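Local coordinates for PUM-HD domain-containing protein (Caenorhabditis elegans, PDB 7CGI) that probably binds the 3'-untranslated regions of messenger RNAs through its Pumilio homology domain, the part of the protein present here, at residues G241-R246 / Q276-H281. Numbering follows the deposited sequence.
Sequences GSEEDR and QGAVYH
A surface contact between two consecutive predicted repeats of the Pumilio superhelix, 216-251 and 252-287, is made where Glu243 reaches across to Tyr280 and His281; both Glu243 and Tyr280 are exposed. Each segment is a turn plus the start of the next helix, and the turns are equivalent: Gly241 and Gly277 leave the preceding helices, and Ser242 and Ala278 take the N-cap positions. They lie side by side, the CA atoms of Arg246 and Gly277 7.3 Å apart. The contact lies away from the RNA, its nearest atom about 12 Å from the bound nucleic acid.

One hydrogen bond links the segments, from Tyr280 OH to Glu243 OE1 at 3.0 Å. The oxygen lies at the edge of the phenol ring, in its plane, whereas the hydroxyl meets the carboxylate on its anti side, 28° out of plane. Glu243 gets there with CG anti to the backbone N (chi1 -174°) and a bend at chi2 that turns the chain end toward its partner.

The same carboxylate is held from within its own helix by a salt bridge. Arg246 grips it side-on, NE and NH2 both donating to Glu243 OE2 in the guanidinium plane, with NE to OE2 at 3.2 Å; Arg246 NH1 turns instead to Ile238 O of the preceding helix. Glu243 therefore connects Arg246 to Tyr280 through separate oxygens. Ser242, the N-cap of helix 243-255, forms a capping box with Asp245: Asp245 N donates to Ser242 OG (3.1 Å) and Ser242 N to Asp245 OD2.

The His281 ring is flanked, with Tyr280 CZ over one face and Arg246 O over the opposite one; His281 also touches Met247 and Val250 of helix 243-255. Its CE1 lies 3.8 Å from Arg246 CB and 3.7 Å from Glu243 OE1.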
ATOM      1  N   GLY A 241      13.948   6.565  -1.805  1.00 19.95           N
ATOM      2  CA  GLY A 241      14.490   7.900  -1.926  1.00 25.95           C
ATOM      3  C   GLY A 241      15.915   7.898  -2.446  1.00 27.57           C
ATOM      4  O   GLY A 241      16.518   6.859  -2.718  1.00 28.34           O
ATOM      5  N   SER A 242      16.463   9.102  -2.583  1.00 25.40           N
ATOM      6  CA  SER A 242      17.819   9.258  -3.081  1.00 25.98           C
ATOM      7  C   SER A 242      18.834   8.914  -1.993  1.00 29.56           C
ATOM      8  O   SER A 242      18.492   8.690  -0.827  1.00 34.14           O
ATOM      9  CB  SER A 242      18.044  10.682  -3.586  1.00 19.38           C
ATOM     10  OG  SER A 242      17.970  11.616  -2.524  1.00 27.49           O
ATOM     11  N   GLU A 243      20.108   8.868  -2.392  1.00 29.69           N
ATOM     12  CA  GLU A 243      21.172   8.616  -1.428  1.00 23.85           C
ATOM     13  C   GLU A 243      21.310   9.766  -0.439  1.00 27.35           C
ATOM     14  O   GLU A 243      21.657   9.543   0.726  1.00 33.80           O
ATOM     15  CB  GLU A 243      22.494   8.369  -2.156  1.00 29.67           C
ATOM     16  CG  GLU A 243      23.647   7.961  -1.247  1.00 44.57           C
ATOM     17  CD  GLU A 243      23.548   6.520  -0.782  1.00 52.48           C
ATOM     18  OE1 GLU A 243      24.488   6.044  -0.110  1.00 46.33           O
ATOM     19  OE2 GLU A 243      22.533   5.860  -1.091  1.00 47.06           O
ATOM     20  N   GLU A 244      21.040  10.998  -0.880  1.00 27.64           N
ATOM     21  CA  GLU A 244      21.029  12.125   0.049  1.00 25.88           C
ATOM     22  C   GLU A 244      19.846  12.033   1.004  1.00 35.76           C
ATOM     23  O   GLU A 244      19.964  12.395   2.181  1.00 31.93           O
ATOM     24  CB  GLU A 244      21.003  13.446  -0.721  1.00 24.25           C
ATOM     25  CG  GLU A 244      20.484  14.625   0.090  1.00 42.40           C
ATOM     26  CD  GLU A 244      20.890  15.966  -0.490  1.00 60.75           C
ATOM     27  OE1 GLU A 244      20.418  17.004   0.020  1.00 67.93           O
ATOM     28  OE2 GLU A 244      21.686  15.984  -1.451  1.00 74.68           O
ATOM     29  N   ASP A 245      18.699  11.554   0.514  1.00 37.70           N
ATOM     30  CA  ASP A 245      17.557  11.320   1.393  1.00 30.00           C
ATOM     31  C   ASP A 245      17.928  10.383   2.534  1.00 30.80           C
ATOM     32  O   ASP A 245      17.569  10.628   3.692  1.00 32.45           O
ATOM     33  CB  ASP A 245      16.384  10.749   0.595  1.00 29.67           C
ATOM     34  CG  ASP A 245      15.719  11.782  -0.292  1.00 30.35           C
ATOM     35  OD1 ASP A 245      15.684  12.968   0.097  1.00 25.47           O
ATOM     36  OD2 ASP A 245      15.226  11.407  -1.377  1.00 34.68           O
ATOM     37  N   ARG A 246      18.653   9.306   2.228  1.00 20.92           N
ATOM     38  CA  ARG A 246      19.096   8.394   3.277  1.00 29.92           C
ATOM     39  C   ARG A 246      20.135   9.041   4.183  1.00 26.04           C
ATOM     40  O   ARG A 246      20.198   8.720   5.375  1.00 24.65           O
ATOM     41  CB  ARG A 246      19.645   7.110   2.656  1.00 27.38           C
ATOM     42  CG  ARG A 246      18.569   6.193   2.096  1.00 26.35           C
ATOM     43  CD  ARG A 246      19.160   4.925   1.505  1.00 30.01           C
ATOM     44  NE  ARG A 246      19.674   5.136   0.155  1.00 34.23           N
ATOM     45  CZ  ARG A 246      18.916   5.147  -0.938  1.00 37.00           C
ATOM     46  NH1 ARG A 246      17.607   4.964  -0.841  1.00 36.50           N
ATOM     47  NH2 ARG A 246      19.467   5.346  -2.128  1.00 39.72           N
ATOM     48  N   GLN A 276      18.665  -1.178   4.888  1.00 34.32           N
ATOM     49  CA  GLN A 276      18.844  -0.535   3.592  1.00 40.80           C
ATOM     50  C   GLN A 276      20.128   0.274   3.485  1.00 38.49           C
ATOM     51  O   GLN A 276      20.656   0.429   2.379  1.00 44.36           O
ATOM     52  CB  GLN A 276      17.658   0.390   3.295  1.00 36.53           C
ATOM     53  CG  GLN A 276      16.315  -0.314   3.251  1.00 40.22           C
ATOM     54  CD  GLN A 276      16.170  -1.211   2.041  1.00 50.77           C
ATOM     55  OE1 GLN A 276      16.557  -0.841   0.932  1.00 52.61           O
ATOM     56  NE2 GLN A 276      15.610  -2.398   2.246  1.00 50.07           N
ATOM     57  N   GLY A 277      20.639   0.791   4.599  1.00 33.92           N
ATOM     58  CA  GLY A 277      21.749   1.719   4.535  1.00 41.12           C
ATOM     59  C   GLY A 277      23.037   1.063   4.079  1.00 38.33           C
ATOM     60  O   GLY A 277      23.252  -0.139   4.240  1.00 33.08           O
ATOM     61  N   ALA A 278      23.910   1.882   3.496  1.00 35.87           N
ATOM     62  CA  ALA A 278      25.229   1.426   3.092  1.00 24.59           C
ATOM     63  C   ALA A 278      26.109   1.222   4.325  1.00 33.69           C
ATOM     64  O   ALA A 278      25.680   1.399   5.469  1.00 37.85           O
ATOM     65  CB  ALA A 278      25.860   2.419   2.120  1.00 23.87           C
ATOM     66  N   VAL A 279      27.367   0.851   4.081  1.00 31.96           N
ATOM     67  CA  VAL A 279      28.278   0.537   5.180  1.00 30.54           C
ATOM     68  C   VAL A 279      28.494   1.757   6.068  1.00 31.21           C
ATOM     69  O   VAL A 279      28.510   1.651   7.300  1.00 30.43           O
ATOM     70  CB  VAL A 279      29.608  -0.009   4.629  1.00 40.37           C
ATOM     71  CG1 VAL A 279      30.654  -0.088   5.733  1.00 27.11           C
ATOM     72  CG2 VAL A 279      29.394  -1.377   3.999  1.00 22.91           C
ATOM     73  N   TYR A 280      28.652   2.936   5.463  1.00 26.89           N
ATOM     74  CA  TYR A 280      28.908   4.135   6.253  1.00 31.50           C
ATOM     75  C   TYR A 280      27.662   4.655   6.957  1.00 37.30           C
ATOM     76  O   TYR A 280      27.789   5.358   7.965  1.00 36.16           O
ATOM     77  CB  TYR A 280      29.522   5.233   5.377  1.00 38.52           C
ATOM     78  CG  TYR A 280      28.579   5.908   4.405  1.00 50.84           C
ATOM     79  CD1 TYR A 280      28.296   7.261   4.526  1.00 55.01           C
ATOM     80  CD2 TYR A 280      27.995   5.209   3.357  1.00 54.96           C
ATOM     81  CE1 TYR A 280      27.451   7.893   3.643  1.00 44.17           C
ATOM     82  CE2 TYR A 280      27.141   5.836   2.467  1.00 56.53           C
ATOM     83  CZ  TYR A 280      26.873   7.180   2.616  1.00 48.13           C
ATOM     84  OH  TYR A 280      26.026   7.815   1.737  1.00 47.32           O
ATOM     85  N   HIS A 281      26.466   4.327   6.460  1.00 36.76           N
ATOM     86  CA  HIS A 281      25.257   4.620   7.225  1.00 32.25           C
ATOM     87  C   HIS A 281      25.186   3.756   8.476  1.00 34.59           C
ATOM     88  O   HIS A 281      24.817   4.239   9.553  1.00 33.54           O
ATOM     89  CB  HIS A 281      24.016   4.417   6.358  1.00 27.93           C
ATOM     90  CG  HIS A 281      23.830   5.471   5.313  1.00 35.58           C
ATOM     91  ND1 HIS A 281      23.314   5.199   4.063  1.00 30.81           N
ATOM     92  CD2 HIS A 281      24.087   6.800   5.332  1.00 32.46           C
ATOM     93  CE1 HIS A 281      23.264   6.314   3.358  1.00 37.40           C
ATOM     94  NE2 HIS A 281      23.727   7.301   4.105  1.00 23.76           N
TER